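Local structure of citrinin polyketide synthase (Monascus purpureus, 5MPT) at residues P66-A71 with V114-K119; S180-V185 with N373-I378; L82-R87 with L329-W334; A249-F254 with M260-V265. The protein builds the polyketide precursor of the mycotoxin citrinin as a non-reducing synthase, of which this chain is the C-methyltransferase (CMeT) domain. All coordinates share one frame; numbering follows the deposited sequence.

Contact 1. Residues P66-A71 with V114-K119; sequences PIRSAA and VPVSTK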
loop_
_atom_site.group_PDB
_atom_site.type_symbol
_atom_site.label_atom_id
_atom_site.label_comp_id
_atom_site.label_asym_id
_atom_site.label_seq_id
_atom_site.Cartn_x
_atom_site.Cartn_y
_atom_site.Cartn_z
ATOM N N PRO A 66 -4.778 -25.328 -21.875
ATOM C CA PRO A 66 -4.504 -24.852 -23.238
ATOM C C PRO A 66 -5.307 -23.615 -23.608
ATOM O O PRO A 66 -5.927 -23.542 -24.669
ATOM C CB PRO A 66 -4.903 -26.055 -24.095
ATOM C CG PRO A 66 -6.024 -26.644 -23.326
ATOM C CD PRO A 66 -5.637 -26.527 -21.897
ATOM N N ILE A 67 -5.301 -22.630 -22.715
ATOM C CA ILE A 67 -6.184 -21.485 -22.874
ATOM C C ILE A 67 -5.846 -20.719 -24.146
ATOM O O ILE A 67 -6.737 -20.167 -24.800
ATOM C CB ILE A 67 -6.116 -20.615 -21.596
ATOM C CG1 ILE A 67 -6.984 -19.365 -21.738
ATOM C CG2 ILE A 67 -4.672 -20.269 -21.250
ATOM C CD1 ILE A 67 -7.309 -18.675 -20.386
ATOM N N ARG A 68 -4.574 -20.701 -24.543
ATOM C CA ARG A 68 -4.193 -19.923 -25.710
ATOM C C ARG A 68 -4.795 -20.500 -26.983
ATOM O O ARG A 68 -5.114 -19.755 -27.909
ATOM C CB ARG A 68 -2.672 -19.849 -25.821
ATOM C CG ARG A 68 -2.208 -18.748 -26.756
ATOM C CD ARG A 68 -0.728 -18.830 -27.049
ATOM N NE ARG A 68 0.037 -19.317 -25.909
ATOM C CZ ARG A 68 0.443 -18.563 -24.897
ATOM N NH1 ARG A 68 0.150 -17.264 -24.865
ATOM N NH2 ARG A 68 1.142 -19.117 -23.915
ATOM N N SER A 69 -4.973 -21.818 -27.046
ATOM C CA SER A 69 -5.452 -22.472 -28.254
ATOM C C SER A 69 -6.884 -22.971 -28.145
ATOM O O SER A 69 -7.423 -23.490 -29.131
ATOM C CB SER A 69 -4.524 -23.631 -28.601
ATOM O OG SER A 69 -4.367 -24.503 -27.494
ATOM N N ALA A 70 -7.517 -22.816 -26.988
ATOM C CA ALA A 70 -8.846 -23.366 -26.769
ATOM C C ALA A 70 -9.873 -22.666 -27.645
ATOM O O ALA A 70 -9.823 -21.446 -27.847
ATOM C CB ALA A 70 -9.246 -23.214 -25.301
ATOM N N ALA A 71 -10.822 -23.444 -28.149
ATOM C CA ALA A 71 -11.872 -22.891 -28.984
ATOM C C ALA A 71 -12.934 -22.219 -28.121
ATOM O O ALA A 71 -12.987 -22.389 -26.901
ATOM C CB ALA A 71 -12.499 -23.983 -29.844
ATOM N N VAL A 114 -12.566 -14.532 -27.497
ATOM C CA VAL A 114 -11.575 -13.460 -27.522
ATOM C C VAL A 114 -10.168 -14.040 -27.612
ATOM O O VAL A 114 -9.747 -14.780 -26.712
ATOM C CB VAL A 114 -11.692 -12.558 -26.286
ATOM C CG1 VAL A 114 -10.651 -11.444 -26.341
ATOM C CG2 VAL A 114 -13.099 -11.993 -26.177
ATOM N N PRO A 115 -9.385 -13.686 -28.627
ATOM C CA PRO A 115 -8.026 -14.220 -28.713
ATOM C C PRO A 115 -7.099 -13.622 -27.661
ATOM O O PRO A 115 -7.180 -12.439 -27.297
ATOM C CB PRO A 115 -7.594 -13.863 -30.141
ATOM C CG PRO A 115 -8.365 -12.678 -30.470
ATOM C CD PRO A 115 -9.685 -12.782 -29.748
ATOM N N VAL A 116 -6.259 -14.503 -27.116
ATOM C CA VAL A 116 -5.130 -14.090 -26.300
ATOM C C VAL A 116 -4.242 -13.162 -27.112
ATOM O O VAL A 116 -4.072 -13.333 -28.325
ATOM C CB VAL A 116 -4.365 -15.338 -25.828
ATOM C CG1 VAL A 116 -3.078 -14.962 -25.115
ATOM C CG2 VAL A 116 -5.250 -16.156 -24.934
ATOM N N SER A 117 -3.662 -12.176 -26.444
ATOM C CA SER A 117 -2.730 -11.286 -27.116
ATOM C C SER A 117 -1.544 -12.072 -27.656
ATOM O O SER A 117 -1.082 -13.036 -27.038
ATOM C CB SER A 117 -2.245 -10.206 -26.157
ATOM O OG SER A 117 -1.123 -9.547 -26.711
ATOM N N THR A 118 -1.044 -11.650 -28.821
ATOM C CA THR A 118 0.098 -12.304 -29.439
ATOM C C THR A 118 1.423 -11.659 -29.053
ATOM O O THR A 118 2.485 -12.237 -29.317
ATOM C CB THR A 118 -0.061 -12.301 -30.964
ATOM O OG1 THR A 118 -0.107 -10.953 -31.429
ATOM C CG2 THR A 118 -1.350 -13.004 -31.363
ATOM N N LYS A 119 1.396 -10.520 -28.390
ATOM C CA LYS A 119 2.624 -9.898 -27.935
ATOM C C LYS A 119 3.153 -10.663 -26.734
ATOM O O LYS A 119 2.388 -10.997 -25.822
ATOM C CB LYS A 119 2.357 -8.430 -27.587
ATOM C CG LYS A 119 3.586 -7.548 -27.434
ATOM C CD LYS A 119 3.200 -6.089 -27.172
ATOM C CE LYS A 119 2.123 -5.582 -28.134
ATOM N NZ LYS A 119 1.832 -4.137 -27.947
HETATM O O HOH W 1 -6.031 -17.106 -28.551
#
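R68 and V116 bring two loops together, their CA atoms 5.9 Å apart, with no direct hydrogen bond between the segments. The backbones are joined instead through a single water, which donates to R68 O and accepts from V116 N at 3.0 Å. V116 fills most of the interface. Its CB bond points at the other loop and its two methyls divide the work: CG2 lies 4.0 Å from R68 CA, close to the I67 carbonyl as well, while CG1 sits near the guanidinium, 4.0 Å from R68 NH1. The arginine crosses the valine at about a right angle. With chi1 at -164° its CG swings to the far side from the backbone N and passes 4.1 Å from V116 CB; the bend at chi3 then brings the guanidinium obliquely alongside the CG1 methyl. The contact is therefore aliphatic along the arginine shaft, and the charged end is held by N58, which accepts from NH2. On the other loop S117 OG takes the N-H of K119 in an ST turn, just before helix 121-131. Helix 40-62 underlies both loops, its V57 touching I67, R68 and V116 alike and its E61 accepting from the R68 backbone N. R111, at the end of strand 108-111, binds the carbonyls of I67 and V114, so the two loops are tied to one strand end of the small antiparallel sheet.

Contact 2. Residues S180-V185 with N373-I378; sequences SPINAV and NIQRLI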
loop_
_atom_site.group_PDB
_atom_site.type_symbol
_atom_site.label_atom_id
_atom_site.label_comp_id
_atom_site.label_asym_id
_atom_site.label_seq_id
_atom_site.Cartn_x
_atom_site.Cartn_y
_atom_site.Cartn_z
ATOM N N SER A 180 7.825 5.281 -7.164
ATOM C CA SER A 180 6.688 5.187 -8.067
ATOM C C SER A 180 5.625 6.222 -7.705
ATOM O O SER A 180 5.171 6.266 -6.552
ATOM C CB SER A 180 6.071 3.800 -8.027
ATOM O OG SER A 180 6.891 2.880 -8.714
ATOM N N PRO A 181 5.191 7.051 -8.669
ATOM C CA PRO A 181 4.127 8.023 -8.399
ATOM C C PRO A 181 2.913 7.443 -7.682
ATOM O O PRO A 181 2.331 8.120 -6.837
ATOM C CB PRO A 181 3.788 8.539 -9.810
ATOM C CG PRO A 181 5.080 8.498 -10.515
ATOM C CD PRO A 181 5.702 7.177 -10.049
ATOM N N ILE A 182 2.536 6.190 -7.954
ATOM C CA ILE A 182 1.332 5.632 -7.345
ATOM C C ILE A 182 1.419 5.666 -5.822
ATOM O O ILE A 182 0.392 5.724 -5.135
ATOM C CB ILE A 182 1.098 4.192 -7.861
ATOM C CG1 ILE A 182 -0.226 3.607 -7.361
ATOM C CG2 ILE A 182 2.211 3.236 -7.398
ATOM C CD1 ILE A 182 -1.439 4.323 -7.815
ATOM N N ASN A 183 2.633 5.647 -5.270
ATOM C CA ASN A 183 2.850 5.866 -3.846
ATOM C C ASN A 183 3.384 7.261 -3.514
ATOM O O ASN A 183 2.988 7.839 -2.502
ATOM C CB ASN A 183 3.824 4.832 -3.309
ATOM C CG ASN A 183 3.176 3.489 -3.124
ATOM O OD1 ASN A 183 2.126 3.365 -2.503
ATOM N ND2 ASN A 183 3.773 2.476 -3.701
ATOM N N ALA A 184 4.313 7.783 -4.307
ATOM C CA ALA A 184 4.957 9.055 -3.972
ATOM C C ALA A 184 3.971 10.208 -3.922
ATOM O O ALA A 184 4.152 11.133 -3.129
ATOM C CB ALA A 184 6.075 9.359 -4.957
ATOM N N VAL A 185 2.916 10.166 -4.727
ATOM C CA VAL A 185 1.971 11.280 -4.783
ATOM C C VAL A 185 1.449 11.594 -3.386
ATOM O O VAL A 185 1.482 12.747 -2.921
ATOM C CB VAL A 185 0.825 10.941 -5.755
ATOM C CG1 VAL A 185 -0.479 11.690 -5.361
ATOM C CG2 VAL A 185 1.253 11.269 -7.157
ATOM N N ASN A 373 -9.197 8.103 -6.097
ATOM C CA ASN A 373 -9.894 7.007 -5.436
ATOM C C ASN A 373 -9.000 5.801 -5.196
ATOM O O ASN A 373 -9.388 4.888 -4.442
ATOM C CB ASN A 373 -11.119 6.578 -6.253
ATOM C CG ASN A 373 -12.120 7.696 -6.426
ATOM O OD1 ASN A 373 -12.432 8.416 -5.481
ATOM N ND2 ASN A 373 -12.608 7.874 -7.656
ATOM N N ILE A 374 -7.780 5.805 -5.727
ATOM C CA ILE A 374 -6.959 4.591 -5.644
ATOM C C ILE A 374 -6.310 4.467 -4.275
ATOM O O ILE A 374 -6.323 3.388 -3.666
ATOM C CB ILE A 374 -5.905 4.556 -6.761
ATOM C CG1 ILE A 374 -6.583 4.551 -8.133
ATOM C CG2 ILE A 374 -5.005 3.346 -6.603
ATOM C CD1 ILE A 374 -5.615 4.818 -9.276
ATOM N N GLN A 375 -5.664 5.532 -3.814
ATOM C CA GLN A 375 -5.191 5.648 -2.445
ATOM C C GLN A 375 -5.718 6.931 -1.858
ATOM O O GLN A 375 -6.054 7.881 -2.564
ATOM C CB GLN A 375 -3.667 5.660 -2.342
ATOM C CG GLN A 375 -3.019 4.573 -3.190
ATOM C CD GLN A 375 -1.825 3.976 -2.527
ATOM O OE1 GLN A 375 -1.951 3.317 -1.488
ATOM N NE2 GLN A 375 -0.659 4.201 -3.076
ATOM N N ARG A 376 -5.735 6.958 -0.534
ATOM C CA ARG A 376 -6.144 8.126 0.206
ATOM C C ARG A 376 -5.249 8.294 1.414
ATOM O O ARG A 376 -4.787 7.314 2.009
ATOM C CB ARG A 376 -7.586 8.019 0.669
ATOM C CG ARG A 376 -8.567 7.897 -0.440
ATOM C CD ARG A 376 -9.973 8.041 0.057
ATOM N NE ARG A 376 -10.902 7.554 -0.936
ATOM C CZ ARG A 376 -11.427 8.280 -1.920
ATOM N NH1 ARG A 376 -11.144 9.587 -2.051
ATOM N NH2 ARG A 376 -12.241 7.677 -2.792
ATOM N N LEU A 377 -5.025 9.554 1.798
ATOM C CA LEU A 377 -4.699 9.849 3.179
ATOM C C LEU A 377 -5.999 9.884 3.969
ATOM O O LEU A 377 -6.970 10.537 3.578
ATOM C CB LEU A 377 -3.965 11.174 3.338
ATOM C CG LEU A 377 -2.607 11.364 2.659
ATOM C CD1 LEU A 377 -2.127 12.819 2.825
ATOM C CD2 LEU A 377 -1.614 10.369 3.195
ATOM N N ILE A 378 -6.015 9.172 5.075
ATOM C CA ILE A 378 -7.172 9.076 5.955
ATOM C C ILE A 378 -6.673 9.527 7.310
ATOM O O ILE A 378 -5.762 8.916 7.889
ATOM C CB ILE A 378 -7.759 7.652 6.027
ATOM C CG1 ILE A 378 -8.106 7.125 4.637
ATOM C CG2 ILE A 378 -9.009 7.621 6.901
ATOM C CD1 ILE A 378 -8.430 5.620 4.632
#
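The Q375 side-chain amide meets the first turn of helix 181-198, and its NE2 donates twice. From Q375 NE2 one bond of 2.8 Å runs to I182 O and another of 3.0 Å to N183 OD1. Both acceptors lie close to the plane of the glutamine amide, yet NE2 stands well above each acceptor's own carbonyl plane, 43° out of it for N183. The two side-chain amide planes are 67° apart. Beside this polar pair the I182 CD1 methyl packs at a right angle against I374, 3.9 Å from its CG2. I182 reaches that far because CG1 lies opposite the backbone N (chi1 -174°), sending the chain toward the strand.

One shell out, the remaining ends of both amides are also bonded. Q375 OE1 accepts from N286, and N183 ND2 donates to the carbonyl of V176, which fixes which way round each amide lies. On the strand side R376 NH2 bonds to N373 OD1 within its own segment. The setting is buried and close to the catalytic centre: the N183 side chain is about 4 Å from that of active-site Y177, and Q375 about 6 Å from that of E315. With both its N-H groups directed at the helix, Q375 couples the start of helix 181-198 to strand 375-381 through neutral amides, a link that adds no net charge beside the methyl-transfer site.

Contact 3. Residues L82-R87 with L329-W334; sequences LPKHER and LLEGWW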
loop_
_atom_site.group_PDB
_atom_site.type_symbol
_atom_site.label_atom_id
_atom_site.label_comp_id
_atom_site.label_asym_id
_atom_site.label_seq_id
_atom_site.Cartn_x
_atom_site.Cartn_y
_atom_site.Cartn_z
ATOM N N LEU A 82 -1.476 -24.631 -4.711
ATOM C CA LEU A 82 -1.487 -24.950 -3.290
ATOM C C LEU A 82 -2.787 -24.479 -2.649
ATOM O O LEU A 82 -3.298 -23.421 -3.005
ATOM C CB LEU A 82 -0.322 -24.280 -2.581
ATOM C CG LEU A 82 1.085 -24.816 -2.811
ATOM C CD1 LEU A 82 2.099 -23.823 -2.268
ATOM C CD2 LEU A 82 1.278 -26.180 -2.163
ATOM N N PRO A 83 -3.337 -25.231 -1.697
ATOM C CA PRO A 83 -4.584 -24.788 -1.056
ATOM C C PRO A 83 -4.541 -23.373 -0.512
ATOM O O PRO A 83 -5.576 -22.705 -0.533
ATOM C CB PRO A 83 -4.782 -25.813 0.071
ATOM C CG PRO A 83 -3.658 -26.824 -0.102
ATOM C CD PRO A 83 -3.105 -26.661 -1.439
ATOM N N LYS A 84 -3.401 -22.912 0.016
ATOM C CA LYS A 84 -3.362 -21.576 0.609
ATOM C C LYS A 84 -3.621 -20.486 -0.412
ATOM O O LYS A 84 -3.809 -19.323 -0.025
ATOM C CB LYS A 84 -2.006 -21.319 1.275
ATOM C CG LYS A 84 -0.814 -21.220 0.330
ATOM C CD LYS A 84 0.404 -20.659 1.049
ATOM C CE LYS A 84 1.705 -20.982 0.325
ATOM N NZ LYS A 84 2.851 -20.208 0.888
ATOM N N HIS A 85 -3.619 -20.827 -1.702
ATOM C CA HIS A 85 -3.827 -19.849 -2.750
ATOM C C HIS A 85 -5.262 -19.823 -3.273
ATOM O O HIS A 85 -5.541 -19.095 -4.225
ATOM C CB HIS A 85 -2.859 -20.082 -3.907
ATOM C CG HIS A 85 -1.424 -19.822 -3.567
ATOM N ND1 HIS A 85 -1.011 -18.700 -2.877
ATOM C CD2 HIS A 85 -0.301 -20.529 -3.840
ATOM C CE1 HIS A 85 0.302 -18.734 -2.726
ATOM N NE2 HIS A 85 0.757 -19.839 -3.292
ATOM N N GLU A 86 -6.192 -20.527 -2.628
ATOM C CA GLU A 86 -7.571 -20.581 -3.117
ATOM C C GLU A 86 -8.171 -19.193 -3.327
ATOM O O GLU A 86 -8.728 -18.917 -4.388
ATOM C CB GLU A 86 -8.451 -21.398 -2.163
ATOM C CG GLU A 86 -9.904 -21.543 -2.628
ATOM C CD GLU A 86 -10.031 -22.351 -3.894
ATOM O OE1 GLU A 86 -9.045 -23.029 -4.264
ATOM O OE2 GLU A 86 -11.115 -22.305 -4.521
ATOM N N ARG A 87 -8.126 -18.321 -2.309
ATOM C CA ARG A 87 -8.742 -17.005 -2.448
ATOM C C ARG A 87 -8.063 -16.196 -3.550
ATOM O O ARG A 87 -8.730 -15.545 -4.367
ATOM C CB ARG A 87 -8.693 -16.273 -1.103
ATOM C CG ARG A 87 -9.609 -16.927 -0.047
ATOM C CD ARG A 87 -9.382 -16.352 1.347
ATOM N NE ARG A 87 -8.084 -16.770 1.854
ATOM C CZ ARG A 87 -7.576 -16.400 3.017
ATOM N NH1 ARG A 87 -8.261 -15.589 3.821
ATOM N NH2 ARG A 87 -6.382 -16.844 3.382
ATOM N N LEU A 329 0.302 -13.226 -3.837
ATOM C CA LEU A 329 1.129 -14.407 -3.644
ATOM C C LEU A 329 1.663 -14.532 -2.224
ATOM O O LEU A 329 2.256 -15.577 -1.905
ATOM C CB LEU A 329 2.340 -14.383 -4.570
ATOM C CG LEU A 329 2.138 -14.542 -6.070
ATOM C CD1 LEU A 329 3.439 -14.265 -6.766
ATOM C CD2 LEU A 329 1.663 -15.956 -6.357
ATOM N N LEU A 330 1.479 -13.511 -1.387
ATOM C CA LEU A 330 2.156 -13.413 -0.104
ATOM C C LEU A 330 1.163 -13.634 1.025
ATOM O O LEU A 330 0.077 -13.037 1.035
ATOM C CB LEU A 330 2.821 -12.047 0.043
ATOM C CG LEU A 330 3.735 -11.703 -1.134
ATOM C CD1 LEU A 330 4.242 -10.276 -1.029
ATOM C CD2 LEU A 330 4.908 -12.680 -1.225
ATOM N N GLU A 331 1.570 -14.459 1.999
ATOM C CA GLU A 331 0.718 -14.750 3.147
ATOM C C GLU A 331 0.240 -13.480 3.837
ATOM O O GLU A 331 -0.875 -13.452 4.375
ATOM C CB GLU A 331 1.474 -15.637 4.144
ATOM C CG GLU A 331 1.840 -17.028 3.668
ATOM C CD GLU A 331 2.110 -17.971 4.824
ATOM O OE1 GLU A 331 1.651 -17.669 5.945
ATOM O OE2 GLU A 331 2.779 -19.006 4.627
ATOM N N GLY A 332 1.051 -12.422 3.820
ATOM C CA GLY A 332 0.729 -11.159 4.480
ATOM C C GLY A 332 -0.441 -10.410 3.887
ATOM O O GLY A 332 -0.916 -9.459 4.508
ATOM N N TRP A 333 -0.898 -10.799 2.698
ATOM C CA TRP A 333 -2.016 -10.169 2.007
ATOM C C TRP A 333 -3.349 -10.802 2.354
ATOM O O TRP A 333 -4.394 -10.278 1.933
ATOM C CB TRP A 333 -1.790 -10.294 0.497
ATOM C CG TRP A 333 -2.558 -9.407 -0.445
ATOM C CD1 TRP A 333 -3.457 -9.798 -1.408
ATOM C CD2 TRP A 333 -2.436 -7.988 -0.572
ATOM N NE1 TRP A 333 -3.901 -8.705 -2.125
ATOM C CE2 TRP A 333 -3.298 -7.583 -1.619
ATOM C CE3 TRP A 333 -1.685 -7.017 0.101
ATOM C CZ2 TRP A 333 -3.435 -6.255 -1.998
ATOM C CZ3 TRP A 333 -1.819 -5.719 -0.278
ATOM C CH2 TRP A 333 -2.689 -5.342 -1.324
ATOM N N TRP A 334 -3.328 -11.945 3.065
ATOM C CA TRP A 334 -4.517 -12.737 3.350
ATOM C C TRP A 334 -4.699 -12.991 4.847
ATOM O O TRP A 334 -5.313 -13.992 5.256
ATOM C CB TRP A 334 -4.443 -14.063 2.567
ATOM C CG TRP A 334 -4.321 -13.848 1.102
ATOM C CD1 TRP A 334 -3.183 -13.898 0.353
ATOM C CD2 TRP A 334 -5.370 -13.474 0.213
ATOM N NE1 TRP A 334 -3.465 -13.605 -0.963
ATOM C CE2 TRP A 334 -4.806 -13.341 -1.070
ATOM C CE3 TRP A 334 -6.740 -13.236 0.378
ATOM C CZ2 TRP A 334 -5.550 -12.979 -2.160
ATOM C CZ3 TRP A 334 -7.482 -12.884 -0.712
ATOM C CH2 TRP A 334 -6.889 -12.758 -1.971
HETATM O O HOH W 2 1.958 -17.406 0.166
HETATM O O HOH W 3 -7.351 -15.019 6.712
HETATM O O HOH W 4 -4.668 -16.841 5.899
#
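R87 leans over the indole of W334 and can be followed outward. Its CB rests on one face of the six-membered ring, 4.1 Å from the centroid and 29° off the normal, a CH-pi contact whose closest ring atom is CZ3. CD and NE continue past CE3, the arginine and tryptophan running in opposite directions. A bend at chi3 (-70°) then lays the guanidinium over the foot of the tryptophan, with NH2 3.5 Å from W334 CB and the two planes 40° apart. At the tip no direct bond forms: NH1 and NH2 each give a proton to a separate water in the guanidinium plane, and both waters donate to W334 O, the second lying 3.0 Å from R87 NH2. The indole N-H is turned elsewhere, to the carbonyl of G328.

K84 repeats this indirect pattern at the other end. Its NZ donates to a water that in turn donates to L329 O, and a long salt bridge of 3.9 Å runs from K84 NZ to E331 OE2. The same L329 carbonyl is met by the ring edge of H85, with CE1 3.8 Å from L329 O, while K84 CG covers one face of the imidazole. The contact is a junction of direct CH-pi packing and water bridges between the start of helix 86-98, within the helix-turn-helix family region, and the loop after helix 321-327 in the methyltransferase core.

Contact 4. Residues A249-F254 with M260-V265; sequences AARKRF and MKFKVV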
loop_
_atom_site.group_PDB
_atom_site.type_symbol
_atom_site.label_atom_id
_atom_site.label_comp_id
_atom_site.label_asym_id
_atom_site.label_seq_id
_atom_site.Cartn_x
_atom_site.Cartn_y
_atom_site.Cartn_z
ATOM N N ALA A 249 18.511 -2.095 9.281
ATOM C CA ALA A 249 18.970 -1.384 8.093
ATOM C C ALA A 249 18.658 0.109 8.176
ATOM O O ALA A 249 19.511 0.951 7.874
ATOM C CB ALA A 249 18.318 -1.990 6.858
ATOM N N ALA A 250 17.429 0.453 8.569
ATOM C CA ALA A 250 17.034 1.853 8.652
ATOM C C ALA A 250 17.843 2.596 9.705
ATOM O O ALA A 250 18.190 3.769 9.514
ATOM C CB ALA A 250 15.543 1.952 8.960
ATOM N N ARG A 251 18.141 1.935 10.831
ATOM C CA ARG A 251 18.956 2.562 11.867
ATOM C C ARG A 251 20.280 3.040 11.290
ATOM O O ARG A 251 20.768 4.123 11.644
ATOM C CB ARG A 251 19.192 1.579 13.019
ATOM C CG ARG A 251 19.671 2.236 14.319
ATOM C CD ARG A 251 19.889 1.221 15.438
ATOM N NE ARG A 251 18.819 0.225 15.506
ATOM C CZ ARG A 251 17.852 0.196 16.420
ATOM N NH1 ARG A 251 16.937 -0.765 16.376
ATOM N NH2 ARG A 251 17.793 1.110 17.386
ATOM N N LYS A 252 20.874 2.244 10.397
ATOM C CA LYS A 252 22.095 2.652 9.710
ATOM C C LYS A 252 21.801 3.756 8.700
ATOM O O LYS A 252 22.379 4.848 8.762
ATOM C CB LYS A 252 22.737 1.446 9.017
ATOM C CG LYS A 252 23.121 0.284 9.946
ATOM C CD LYS A 252 23.673 -0.908 9.149
ATOM C CE LYS A 252 23.825 -2.168 9.998
ATOM N NZ LYS A 252 24.190 -3.362 9.176
ATOM N N ARG A 253 20.885 3.485 7.766
ATOM C CA ARG A 253 20.549 4.443 6.714
ATOM C C ARG A 253 20.242 5.831 7.274
ATOM O O ARG A 253 20.745 6.842 6.767
ATOM C CB ARG A 253 19.356 3.915 5.923
ATOM C CG ARG A 253 18.867 4.785 4.791
ATOM C CD ARG A 253 17.634 4.151 4.176
ATOM N NE ARG A 253 17.190 4.830 2.969
ATOM C CZ ARG A 253 16.061 4.543 2.331
ATOM N NH1 ARG A 253 15.258 3.600 2.794
ATOM N NH2 ARG A 253 15.722 5.212 1.242
ATOM N N PHE A 254 19.407 5.903 8.313
ATOM C CA PHE A 254 18.868 7.172 8.788
ATOM C C PHE A 254 19.589 7.695 10.029
ATOM O O PHE A 254 19.056 8.564 10.730
ATOM C CB PHE A 254 17.370 7.023 9.050
ATOM C CG PHE A 254 16.561 6.709 7.812
ATOM C CD1 PHE A 254 16.667 7.501 6.666
ATOM C CD2 PHE A 254 15.696 5.634 7.794
ATOM C CE1 PHE A 254 15.922 7.217 5.529
ATOM C CE2 PHE A 254 14.951 5.348 6.659
ATOM C CZ PHE A 254 15.068 6.146 5.526
ATOM N N MET A 260 16.041 10.741 15.768
ATOM C CA MET A 260 15.453 9.455 15.417
ATOM C C MET A 260 15.551 8.464 16.565
ATOM O O MET A 260 16.568 8.389 17.260
ATOM C CB MET A 260 16.135 8.861 14.183
ATOM C CG MET A 260 15.879 9.638 12.918
ATOM S SD MET A 260 14.141 9.713 12.424
ATOM C CE MET A 260 13.822 7.975 12.128
ATOM N N LYS A 261 14.475 7.714 16.747
ATOM C CA LYS A 261 14.462 6.490 17.521
ATOM C C LYS A 261 14.021 5.384 16.564
ATOM O O LYS A 261 13.281 5.641 15.609
ATOM C CB LYS A 261 13.512 6.588 18.730
ATOM C CG LYS A 261 13.638 7.874 19.593
ATOM C CD LYS A 261 14.975 8.007 20.322
ATOM C CE LYS A 261 15.145 6.984 21.438
ATOM N NZ LYS A 261 16.460 7.131 22.136
ATOM N N PHE A 262 14.496 4.157 16.796
ATOM C CA PHE A 262 14.157 3.003 15.969
ATOM C C PHE A 262 13.744 1.836 16.864
ATOM O O PHE A 262 14.427 1.540 17.847
ATOM C CB PHE A 262 15.347 2.546 15.098
ATOM C CG PHE A 262 15.910 3.612 14.225
ATOM C CD1 PHE A 262 16.788 4.558 14.739
ATOM C CD2 PHE A 262 15.572 3.674 12.887
ATOM C CE1 PHE A 262 17.311 5.548 13.928
ATOM C CE2 PHE A 262 16.089 4.655 12.088
ATOM C CZ PHE A 262 16.960 5.592 12.608
ATOM N N LYS A 263 12.656 1.146 16.508
ATOM C CA LYS A 263 12.112 0.105 17.378
ATOM C C LYS A 263 11.195 -0.830 16.585
ATOM O O LYS A 263 10.499 -0.397 15.660
ATOM C CB LYS A 263 11.352 0.724 18.575
ATOM C CG LYS A 263 10.827 -0.293 19.609
ATOM C CD LYS A 263 10.095 0.379 20.808
ATOM C CE LYS A 263 9.654 -0.644 21.882
ATOM N NZ LYS A 263 8.984 -0.010 23.060
ATOM N N VAL A 264 11.226 -2.121 16.943
ATOM C CA VAL A 264 10.289 -3.119 16.423
ATOM C C VAL A 264 8.964 -2.992 17.164
ATOM O O VAL A 264 8.917 -3.098 18.396
ATOM C CB VAL A 264 10.861 -4.540 16.586
ATOM C CG1 VAL A 264 9.875 -5.580 16.063
ATOM C CG2 VAL A 264 12.204 -4.672 15.865
ATOM N N VAL A 265 7.875 -2.790 16.424
ATOM C CA VAL A 265 6.554 -2.632 17.024
ATOM C C VAL A 265 5.544 -3.371 16.165
ATOM O O VAL A 265 5.504 -3.189 14.944
ATOM C CB VAL A 265 6.140 -1.157 17.171
ATOM C CG1 VAL A 265 4.680 -1.056 17.645
ATOM C CG2 VAL A 265 7.079 -0.445 18.107
#
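F262 receives the helix on its ring, and CH-pi contact dominates. R251 CA stands over the middle of one face, 3.6 Å from the centroid and 13° off the normal, so the helix backbone itself presses on the phenyl. Farther out, R251 CG touches F262 CD1, and the guanidinium turns one face onto F262 CB, with the two planes 49° apart. The apolar contacts lie round the ring's rim: F254 CB meets F262 CZ edge-on at 3.9 Å, and A250 CB reaches F262 CE2 at 4.2 Å. Polar contact is slight, a weak hydrogen bond from R251 NH2 to F262 O at 3.4 Å. Helix 244-253 thus packs on edge strand 260-264 within the beta-alpha-beta unit that begins with strand 235-241, an element of the Rossmann-like methyltransferase fold; V265, just beyond, lines the S-adenosyl-L-homocysteine pocket.

The four contacts span the domain from its helical N-terminal part to the methyltransferase core. Contacts 2 and 4 both reach the seven-stranded mixed sheet, at strand 375-381 and edge strand 260-264, with centres about 24 Å apart. Contact 4 is nested along the chain inside the loops closed by contacts 2 and 3. The centre of contact 3 is about 25 Å from that of contact 2 and 27 Å from that of contact 1. Contact 1 lies beside the small antiparallel sheet, its centre about 49 Å from that of contact 4, on the opposite side of the chain's centre. Contacts 1 and 3 alternate along the chain, as do 2 and 3; contact 3 ties the N-terminal part to the catalytic core.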